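Local coordinates for protein tryptophan decarboxylase 1 (PDB 6KHO) that decarboxylates L-tryptophan to tryptamine and 5-hydroxy-L-tryptophan to serotonin, using pyridoxal 5'-phosphate as cofactor and working as a homodimer, at residues Phe100-Pro105 and Tyr472-Val477; Leu141-Leu146 and Cys340-Asp345; Phe433-Phe438 and Val483-Val488. All blocks are in the same frame, centred on the assembly; numbering follows the deposited sequence.

Interaction 1 (Phe100-Pro105 and Tyr472-Val477)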
loop_
_atom_site.group_PDB
_atom_site.type_symbol
_atom_site.label_atom_id
_atom_site.label_comp_id
_atom_site.label_asym_id
_atom_site.label_seq_id
_atom_site.Cartn_x
_atom_site.Cartn_y
_atom_site.Cartn_z
ATOM N N PHE A 100 -8.507 -24.534 -0.105
ATOM C CA PHE A 100 -8.211 -23.521 0.902
ATOM C C PHE A 100 -9.534 -23.044 1.493
ATOM O O PHE A 100 -10.366 -22.485 0.772
ATOM C CB PHE A 100 -7.432 -22.369 0.258
ATOM C CG PHE A 100 -7.014 -21.294 1.212
ATOM C CD1 PHE A 100 -7.902 -20.294 1.589
ATOM C CD2 PHE A 100 -5.721 -21.257 1.706
ATOM C CE1 PHE A 100 -7.511 -19.282 2.461
ATOM C CE2 PHE A 100 -5.317 -20.249 2.564
ATOM C CZ PHE A 100 -6.226 -19.261 2.957
ATOM N N PHE A 101 -9.746 -23.290 2.792
ATOM C CA PHE A 101 -11.015 -22.984 3.455
ATOM C C PHE A 101 -10.863 -22.007 4.618
ATOM O O PHE A 101 -11.795 -21.872 5.417
ATOM C CB PHE A 101 -11.686 -24.265 3.977
ATOM C CG PHE A 101 -11.889 -25.332 2.932
ATOM C CD1 PHE A 101 -12.761 -25.137 1.871
ATOM C CD2 PHE A 101 -11.228 -26.542 3.027
ATOM C CE1 PHE A 101 -12.954 -26.124 0.915
ATOM C CE2 PHE A 101 -11.424 -27.536 2.073
ATOM C CZ PHE A 101 -12.291 -27.326 1.023
ATOM N N ALA A 102 -9.723 -21.336 4.743
ATOM C CA ALA A 102 -9.393 -20.527 5.905
ATOM C C ALA A 102 -9.666 -19.036 5.668
ATOM O O ALA A 102 -9.801 -18.571 4.531
ATOM C CB ALA A 102 -7.926 -20.742 6.283
ATOM N N PHE A 103 -9.747 -18.291 6.776
ATOM C CA PHE A 103 -9.849 -16.821 6.781
ATOM C C PHE A 103 -11.014 -16.410 5.879
ATOM O O PHE A 103 -12.139 -16.884 6.090
ATOM C CB PHE A 103 -8.479 -16.263 6.415
ATOM C CG PHE A 103 -7.355 -16.890 7.203
ATOM C CD1 PHE A 103 -7.337 -16.803 8.587
ATOM C CD2 PHE A 103 -6.341 -17.594 6.571
ATOM C CE1 PHE A 103 -6.324 -17.397 9.326
ATOM C CE2 PHE A 103 -5.319 -18.189 7.304
ATOM C CZ PHE A 103 -5.312 -18.088 8.681
ATOM N N PHE A 104 -10.810 -15.527 4.902
ATOM C CA PHE A 104 -11.731 -15.387 3.784
ATOM C C PHE A 104 -10.940 -15.569 2.492
ATOM O O PHE A 104 -9.764 -15.215 2.439
ATOM C CB PHE A 104 -12.437 -14.025 3.769
ATOM C CG PHE A 104 -13.319 -13.785 4.964
ATOM C CD1 PHE A 104 -14.436 -14.584 5.199
ATOM C CD2 PHE A 104 -13.030 -12.766 5.855
ATOM C CE1 PHE A 104 -15.248 -14.352 6.295
ATOM C CE2 PHE A 104 -13.844 -12.536 6.965
ATOM C CZ PHE A 104 -14.943 -13.338 7.184
ATOM N N PRO A 105 -11.532 -16.155 1.456
ATOM C CA PRO A 105 -10.769 -16.381 0.223
ATOM C C PRO A 105 -10.327 -15.067 -0.404
ATOM O O PRO A 105 -10.960 -14.023 -0.231
ATOM C CB PRO A 105 -11.758 -17.134 -0.676
ATOM C CG PRO A 105 -13.078 -16.858 -0.119
ATOM C CD PRO A 105 -12.900 -16.679 1.363
ATOM N N TYR A 472 -7.298 -26.815 4.127
ATOM C CA TYR A 472 -6.712 -25.903 5.100
ATOM C C TYR A 472 -7.877 -25.297 5.863
ATOM O O TYR A 472 -8.671 -24.541 5.293
ATOM C CB TYR A 472 -5.871 -24.820 4.448
ATOM C CG TYR A 472 -5.242 -23.852 5.424
ATOM C CD1 TYR A 472 -5.110 -24.167 6.781
ATOM C CD2 TYR A 472 -4.791 -22.610 4.995
ATOM C CE1 TYR A 472 -4.533 -23.269 7.672
ATOM C CE2 TYR A 472 -4.214 -21.715 5.870
ATOM C CZ TYR A 472 -4.088 -22.046 7.206
ATOM O OH TYR A 472 -3.509 -21.149 8.067
ATOM N N VAL A 473 -7.989 -25.659 7.135
ATOM C CA VAL A 473 -9.042 -25.191 8.019
ATOM C C VAL A 473 -8.370 -24.489 9.187
ATOM O O VAL A 473 -7.348 -24.961 9.699
ATOM C CB VAL A 473 -9.925 -26.361 8.503
ATOM C CG1 VAL A 473 -10.946 -25.891 9.515
ATOM C CG2 VAL A 473 -10.611 -27.009 7.322
ATOM N N ALA A 474 -8.909 -23.342 9.581
ATOM C CA ALA A 474 -8.419 -22.664 10.768
ATOM C C ALA A 474 -9.601 -22.378 11.684
ATOM O O ALA A 474 -10.766 -22.524 11.302
ATOM C CB ALA A 474 -7.648 -21.388 10.415
ATOM N N HIS A 475 -9.301 -21.992 12.914
ATOM C CA HIS A 475 -10.318 -22.002 13.949
ATOM C C HIS A 475 -10.570 -20.598 14.471
ATOM O O HIS A 475 -9.880 -19.635 14.127
ATOM C CB HIS A 475 -9.913 -22.918 15.114
ATOM C CG HIS A 475 -8.923 -22.296 16.048
ATOM N ND1 HIS A 475 -7.570 -22.268 15.786
ATOM C CD2 HIS A 475 -9.089 -21.663 17.235
ATOM C CE1 HIS A 475 -6.944 -21.649 16.771
ATOM N NE2 HIS A 475 -7.844 -21.275 17.666
ATOM N N THR A 476 -11.569 -20.514 15.343
ATOM C CA THR A 476 -11.889 -19.290 16.054
ATOM C C THR A 476 -12.521 -19.688 17.382
ATOM O O THR A 476 -12.754 -20.870 17.648
ATOM C CB THR A 476 -12.808 -18.391 15.215
ATOM O OG1 THR A 476 -12.890 -17.091 15.810
ATOM C CG2 THR A 476 -14.189 -18.994 15.096
ATOM N N VAL A 477 -12.795 -18.687 18.216
ATOM C CA VAL A 477 -13.400 -18.883 19.532
ATOM C C VAL A 477 -14.709 -18.105 19.567
ATOM O O VAL A 477 -14.702 -16.874 19.436
ATOM C CB VAL A 477 -12.470 -18.423 20.667
ATOM C CG1 VAL A 477 -13.198 -18.517 22.007
ATOM C CG2 VAL A 477 -11.181 -19.242 20.686
HETATM O O HOH W 1 -11.045 -22.315 8.277
#
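Tyr472 lies among Phe100, Ala102 and Phe103, each touching a different part of its side chain. The CD2 edge of Tyr472 is turned toward the face of Phe100 in an offset edge-to-face pair, ring planes at 80°, with Phe100 CE2 3.4 Å from Tyr472 CD2. The two side chains lie side by side and point the same way; in both, CG is anti to the backbone N (chi1 -177° in Phe100, -180° in Tyr472). Ala102 CB sits over one face of the tyrosine as a CH-pi contact, 3.9 Å from the ring centroid. The phenolic end reaches Phe103, whose CE2 is 3.6 Å from Tyr472 OH. Beyond the tyrosine, the methyls of Ala102 and Ala474 pack at 4.2 Å between their CB atoms.

The backbones join through one bridge, Phe100 with Tyr472, in which Phe101 N donates to Tyr472 O at 3.0 Å. A water links the same Phe101 to Ala474, two residues beyond Tyr472: it accepts from Ala474 N at 2.7 Å and probably donates to Phe101 O. Phe103 also meets Phe127 of the second subunit edge-to-face, while adjacent Phe104 touches the cofactor and belongs to the serotonin site. The loop between helices 77-88 and 110-122 is thereby laid against the run from helix 451-468 into strand 474-478, an outermost strand of the four-stranded antiparallel sheet.

Interaction 2 (Leu141-Leu146 and Cys340-Asp345)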
loop_
_atom_site.group_PDB
_atom_site.type_symbol
_atom_site.label_atom_id
_atom_site.label_comp_id
_atom_site.label_asym_id
_atom_site.label_seq_id
_atom_site.Cartn_x
_atom_site.Cartn_y
_atom_site.Cartn_z
ATOM N N LEU A 141 -14.147 6.795 -11.509
ATOM C CA LEU A 141 -15.225 6.119 -12.225
ATOM C C LEU A 141 -15.482 4.725 -11.659
ATOM O O LEU A 141 -16.639 4.329 -11.475
ATOM C CB LEU A 141 -14.891 6.046 -13.720
ATOM C CG LEU A 141 -15.873 5.327 -14.646
ATOM C CD1 LEU A 141 -17.136 6.135 -14.780
ATOM C CD2 LEU A 141 -15.250 5.138 -16.013
ATOM N N ALA A 142 -14.417 3.965 -11.375
ATOM C CA ALA A 142 -14.595 2.634 -10.796
ATOM C C ALA A 142 -15.283 2.717 -9.437
ATOM O O ALA A 142 -16.163 1.907 -9.126
ATOM C CB ALA A 142 -13.243 1.917 -10.661
ATOM N N LEU A 143 -14.897 3.689 -8.616
ATOM C CA LEU A 143 -15.559 3.851 -7.323
ATOM C C LEU A 143 -17.040 4.153 -7.500
ATOM O O LEU A 143 -17.889 3.617 -6.776
ATOM C CB LEU A 143 -14.883 4.964 -6.529
ATOM C CG LEU A 143 -13.528 4.600 -5.927
ATOM C CD1 LEU A 143 -12.738 5.861 -5.615
ATOM C CD2 LEU A 143 -13.739 3.726 -4.673
ATOM N N ASP A 144 -17.361 5.027 -8.449
ATOM C CA ASP A 144 -18.750 5.378 -8.715
ATOM C C ASP A 144 -19.549 4.173 -9.199
ATOM O O ASP A 144 -20.680 3.951 -8.752
ATOM C CB ASP A 144 -18.800 6.506 -9.737
ATOM C CG ASP A 144 -20.135 7.198 -9.754
ATOM O OD1 ASP A 144 -21.037 6.749 -10.495
ATOM O OD2 ASP A 144 -20.284 8.171 -8.999
ATOM N N TRP A 145 -18.989 3.399 -10.140
ATOM C CA TRP A 145 -19.665 2.193 -10.606
ATOM C C TRP A 145 -19.942 1.237 -9.454
ATOM O O TRP A 145 -21.037 0.677 -9.354
ATOM C CB TRP A 145 -18.822 1.470 -11.659
ATOM C CG TRP A 145 -18.832 2.036 -13.045
ATOM C CD1 TRP A 145 -19.265 3.271 -13.451
ATOM C CD2 TRP A 145 -18.352 1.371 -14.221
ATOM N NE1 TRP A 145 -19.082 3.407 -14.813
ATOM C CE2 TRP A 145 -18.528 2.252 -15.305
ATOM C CE3 TRP A 145 -17.797 0.110 -14.458
ATOM C CZ2 TRP A 145 -18.162 1.908 -16.612
ATOM C CZ3 TRP A 145 -17.440 -0.232 -15.749
ATOM C CH2 TRP A 145 -17.620 0.667 -16.811
ATOM N N LEU A 146 -18.936 0.991 -8.609
ATOM C CA LEU A 146 -19.129 0.086 -7.472
ATOM C C LEU A 146 -20.172 0.631 -6.496
ATOM O O LEU A 146 -20.994 -0.128 -5.956
ATOM C CB LEU A 146 -17.796 -0.141 -6.751
ATOM C CG LEU A 146 -17.859 -0.989 -5.470
ATOM C CD1 LEU A 146 -18.420 -2.394 -5.760
ATOM C CD2 LEU A 146 -16.466 -1.082 -4.839
ATOM N N CYS A 340 -11.845 -0.193 -0.932
ATOM C CA CYS A 340 -12.548 1.017 -1.336
ATOM C C CYS A 340 -13.115 1.706 -0.103
ATOM O O CYS A 340 -13.833 1.079 0.675
ATOM C CB CYS A 340 -13.664 0.679 -2.327
ATOM S SG CYS A 340 -12.971 -0.019 -3.865
ATOM N N LEU A 341 -12.791 2.988 0.068
ATOM C CA LEU A 341 -13.317 3.802 1.159
ATOM C C LEU A 341 -14.223 4.881 0.588
ATOM O O LEU A 341 -13.818 5.594 -0.333
ATOM C CB LEU A 341 -12.178 4.457 1.947
ATOM C CG LEU A 341 -12.595 5.608 2.872
ATOM C CD1 LEU A 341 -13.476 5.070 4.018
ATOM C CD2 LEU A 341 -11.367 6.322 3.408
ATOM N N TYR A 342 -15.424 5.019 1.149
ATOM C CA TYR A 342 -16.379 6.055 0.765
ATOM C C TYR A 342 -16.670 6.932 1.973
ATOM O O TYR A 342 -16.820 6.422 3.085
ATOM C CB TYR A 342 -17.698 5.454 0.255
ATOM C CG TYR A 342 -17.549 4.635 -1.010
ATOM C CD1 TYR A 342 -17.261 3.278 -0.949
ATOM C CD2 TYR A 342 -17.682 5.228 -2.268
ATOM C CE1 TYR A 342 -17.123 2.517 -2.111
ATOM C CE2 TYR A 342 -17.553 4.477 -3.441
ATOM C CZ TYR A 342 -17.276 3.125 -3.353
ATOM O OH TYR A 342 -17.134 2.377 -4.500
ATOM N N VAL A 343 -16.743 8.251 1.759
ATOM C CA VAL A 343 -17.030 9.196 2.835
ATOM C C VAL A 343 -18.108 10.164 2.370
ATOM O O VAL A 343 -18.205 10.486 1.183
ATOM C CB VAL A 343 -15.765 9.962 3.297
ATOM C CG1 VAL A 343 -14.669 8.981 3.758
ATOM C CG2 VAL A 343 -15.233 10.854 2.198
ATOM N N ARG A 344 -18.918 10.649 3.320
ATOM C CA ARG A 344 -19.944 11.612 2.949
ATOM C C ARG A 344 -19.401 13.028 2.801
ATOM O O ARG A 344 -20.030 13.846 2.118
ATOM C CB ARG A 344 -21.090 11.577 3.958
ATOM C CG ARG A 344 -22.122 10.512 3.577
ATOM C CD ARG A 344 -23.168 10.328 4.648
ATOM N NE ARG A 344 -23.793 11.590 5.001
ATOM C CZ ARG A 344 -24.287 11.864 6.202
ATOM N NH1 ARG A 344 -24.209 10.964 7.174
ATOM N NH2 ARG A 344 -24.848 13.041 6.432
ATOM N N ASP A 345 -18.230 13.326 3.372
ATOM C CA ASP A 345 -17.640 14.665 3.255
ATOM C C ASP A 345 -16.130 14.539 3.077
ATOM O O ASP A 345 -15.391 14.452 4.061
ATOM C CB ASP A 345 -17.978 15.519 4.475
ATOM C CG ASP A 345 -17.636 16.982 4.264
ATOM O OD1 ASP A 345 -16.974 17.290 3.248
ATOM O OD2 ASP A 345 -18.027 17.824 5.099
#
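A helix-on-sheet contact, buried and mainly apolar but with one side-chain-to-backbone hydrogen bond, joins Leu143 and Leu146 of helix 133-149 to Cys340 and Tyr342 of strand 339-343. The two segment axes cross at -77°, 10.1 Å apart at their closest. Tyr342 spans the gap: CG, anti to the carbonyl carbon (chi1 -64°), starts a side chain whose OH donates to Leu143 O at 2.7 Å, on a lone pair of the carbonyl, and that oxygen lies in the plane of the phenol ring. Such helix-against-sheet layering belongs to the large domain of fold-type I pyridoxal phosphate enzymes, whose seven-stranded mixed sheet has 339-343 as its one antiparallel strand, between 168-172 and 323-326. Around the phenol, Leu146 CB comes within 3.4 Å of Tyr342 OH, and Leu143 and Tyr342 run alongside in opposite senses, with Leu143 CD2 3.8 Å from Tyr342 CZ. The same methyl, Leu143 CD2, rests 3.8 Å from Cys340 CB, while Leu146 CD2 meets Cys340 SG at 3.8 Å. Leu389 of helix 386-420 also packs on Cys340. The side chain of Trp145 leaves the helix away from the strand, and its NE1 donates to Arg67 O of the second subunit.

Interaction 3 (Phe433-Phe438 and Val483-Val488)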
loop_
_atom_site.group_PDB
_atom_site.type_symbol
_atom_site.label_atom_id
_atom_site.label_comp_id
_atom_site.label_asym_id
_atom_site.label_seq_id
_atom_site.Cartn_x
_atom_site.Cartn_y
_atom_site.Cartn_z
ATOM N N PHE A 433 -23.534 -15.279 5.194
ATOM C CA PHE A 433 -22.898 -15.132 3.889
ATOM C C PHE A 433 -22.328 -16.466 3.426
ATOM O O PHE A 433 -23.079 -17.437 3.307
ATOM C CB PHE A 433 -21.850 -14.020 3.968
ATOM C CG PHE A 433 -22.422 -12.715 4.493
ATOM C CD1 PHE A 433 -23.265 -11.947 3.699
ATOM C CD2 PHE A 433 -22.163 -12.294 5.788
ATOM C CE1 PHE A 433 -23.814 -10.764 4.182
ATOM C CE2 PHE A 433 -22.704 -11.111 6.283
ATOM C CZ PHE A 433 -23.532 -10.344 5.479
ATOM N N ALA A 434 -21.021 -16.546 3.158
ATOM C CA ALA A 434 -20.436 -17.782 2.643
ATOM C C ALA A 434 -19.504 -18.446 3.651
ATOM O O ALA A 434 -18.686 -19.293 3.270
ATOM C CB ALA A 434 -19.705 -17.530 1.322
ATOM N N LEU A 435 -19.611 -18.082 4.926
ATOM C CA LEU A 435 -18.820 -18.680 5.992
ATOM C C LEU A 435 -19.743 -19.474 6.909
ATOM O O LEU A 435 -20.783 -18.964 7.348
ATOM C CB LEU A 435 -18.066 -17.613 6.790
ATOM C CG LEU A 435 -17.448 -18.019 8.136
ATOM C CD1 LEU A 435 -16.117 -18.752 7.937
ATOM C CD2 LEU A 435 -17.271 -16.803 9.033
ATOM N N VAL A 436 -19.359 -20.717 7.195
ATOM C CA VAL A 436 -20.091 -21.584 8.115
ATOM C C VAL A 436 -19.199 -21.853 9.318
ATOM O O VAL A 436 -18.047 -22.273 9.160
ATOM C CB VAL A 436 -20.507 -22.904 7.442
ATOM C CG1 VAL A 436 -21.110 -23.850 8.473
ATOM C CG2 VAL A 436 -21.480 -22.647 6.313
ATOM N N CYS A 437 -19.725 -21.615 10.516
ATOM C CA CYS A 437 -19.017 -21.944 11.746
ATOM C C CYS A 437 -19.647 -23.203 12.337
ATOM O O CYS A 437 -20.866 -23.261 12.521
ATOM C CB CYS A 437 -19.077 -20.786 12.749
ATOM S SG CYS A 437 -18.113 -19.292 12.308
ATOM N N PHE A 438 -18.817 -24.203 12.626
ATOM C CA PHE A 438 -19.314 -25.501 13.059
ATOM C C PHE A 438 -18.304 -26.121 14.011
ATOM O O PHE A 438 -17.144 -25.702 14.072
ATOM C CB PHE A 438 -19.579 -26.437 11.868
ATOM C CG PHE A 438 -18.331 -27.010 11.248
ATOM C CD1 PHE A 438 -17.463 -26.206 10.519
ATOM C CD2 PHE A 438 -18.019 -28.350 11.400
ATOM C CE1 PHE A 438 -16.310 -26.731 9.954
ATOM C CE2 PHE A 438 -16.867 -28.883 10.832
ATOM C CZ PHE A 438 -16.012 -28.073 10.111
ATOM N N VAL A 483 -14.104 -23.405 17.786
ATOM C CA VAL A 483 -14.981 -23.508 16.624
ATOM C C VAL A 483 -14.126 -23.575 15.360
ATOM O O VAL A 483 -13.086 -22.913 15.262
ATOM C CB VAL A 483 -15.970 -22.323 16.572
ATOM C CG1 VAL A 483 -16.729 -22.296 15.256
ATOM C CG2 VAL A 483 -16.938 -22.393 17.753
ATOM N N LEU A 484 -14.543 -24.406 14.411
ATOM C CA LEU A 484 -13.897 -24.475 13.110
ATOM C C LEU A 484 -14.633 -23.562 12.136
ATOM O O LEU A 484 -15.864 -23.631 12.019
ATOM C CB LEU A 484 -13.885 -25.913 12.582
ATOM C CG LEU A 484 -13.085 -26.948 13.384
ATOM C CD1 LEU A 484 -12.865 -28.227 12.580
ATOM C CD2 LEU A 484 -11.751 -26.372 13.835
ATOM N N ARG A 485 -13.881 -22.714 11.438
ATOM C CA ARG A 485 -14.428 -21.929 10.339
ATOM C C ARG A 485 -14.298 -22.690 9.022
ATOM O O ARG A 485 -13.269 -23.319 8.749
ATOM C CB ARG A 485 -13.711 -20.582 10.228
ATOM C CG ARG A 485 -13.893 -19.670 11.426
ATOM C CD ARG A 485 -12.989 -18.447 11.324
ATOM N NE ARG A 485 -13.561 -17.388 10.492
ATOM C CZ ARG A 485 -13.307 -17.235 9.193
ATOM N NH1 ARG A 485 -12.503 -18.086 8.553
ATOM N NH2 ARG A 485 -13.868 -16.233 8.522
ATOM N N PHE A 486 -15.350 -22.622 8.206
ATOM C CA PHE A 486 -15.355 -23.140 6.838
ATOM C C PHE A 486 -15.768 -21.993 5.912
ATOM O O PHE A 486 -16.961 -21.706 5.760
ATOM C CB PHE A 486 -16.294 -24.341 6.697
ATOM C CG PHE A 486 -16.031 -25.174 5.469
ATOM C CD1 PHE A 486 -14.993 -26.096 5.446
ATOM C CD2 PHE A 486 -16.819 -25.028 4.334
ATOM C CE1 PHE A 486 -14.751 -26.864 4.320
ATOM C CE2 PHE A 486 -16.581 -25.788 3.197
ATOM C CZ PHE A 486 -15.546 -26.708 3.187
ATOM N N ALA A 487 -14.780 -21.336 5.300
ATOM C CA ALA A 487 -15.003 -20.146 4.483
ATOM C C ALA A 487 -14.959 -20.547 3.012
ATOM O O ALA A 487 -13.882 -20.819 2.466
ATOM C CB ALA A 487 -13.964 -19.074 4.805
ATOM N N VAL A 488 -16.129 -20.578 2.388
ATOM C CA VAL A 488 -16.305 -21.021 1.011
ATOM C C VAL A 488 -15.972 -19.873 0.065
ATOM O O VAL A 488 -16.218 -18.705 0.385
ATOM C CB VAL A 488 -17.756 -21.508 0.813
ATOM C CG1 VAL A 488 -18.146 -21.529 -0.653
ATOM C CG2 VAL A 488 -17.967 -22.885 1.458
#
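Leu435 and Val436 pair with Ala487 and Phe486 in an antiparallel ladder that continues through Cys437-Arg485 to Phe438-Leu484. Its backbone bonds come in two reciprocal sets: Val436 N to Phe486 O and Phe486 N to Val436 O (2.9 Å), then Phe438 N to Leu484 O and Leu484 N to Phe438 O. Val488 N to Ala434 O, 3.0 Å, carries the pairing past the strand ends. In the non-hydrogen-bonded pairs between, Leu435 CA and Cys437 CA make CA-H...O contacts with Phe486 O and Leu484 O.

Apolar contacts clothe both faces. On the face of Val436, Phe438, Leu484 and Phe486, the Phe438 ring leans across its neighbours: CG, set between the backbone N and the carbonyl carbon (chi1 75°), starts the ring toward the other strand, where CE1 is 3.7 Å from Leu484 CB, which makes an off-centre CH-pi contact with the ring, and 4.0 Å from Phe486 CB. Phe415 of helix 386-420 meets both phenylalanines. On the opposite face, Leu435 CD1 packs on Ala487 CB at 3.8 Å, and Cys437 CB on Val483 CG1.

The charged group is Arg485. Leu435 CD1 sits over the centre of its guanidinium, 3.4 Å from CZ, the two side chains crossing at about a right angle. Three carbonyls grip the nitrogens: Phe103 O at NH1, Thr273 O at NH2 and Ser274 O at NE; Phe104 adds a cation-pi contact. The arrangement is that of an antiparallel sheet with helices over one face and the cofactor pocket toward the other, as in the C-terminal domain of group II decarboxylases.

Interactions 1 and 3 form one continuous region, their centres 8 Å apart. Strands 474-478 and 481-487 are consecutive in the chain and neighbours in the four-stranded sheet, where Thr476 N lies 2.8 Å from Val483 O. The two contacts also join where Phe103 O lies 2.8 Å from Arg485 NH1. The side chains of Phe103 and Arg485 lie about 8 and 7 Å from the bound pyridoxal phosphate. Interaction 2 belongs to the other sheet, across the chain's centre, its centre 30 Å from interaction 1 and 29 Å from interaction 3, with nearest atoms about 14 Å away in each case; its Cys340 side chain is about 11 Å from a bound cofactor.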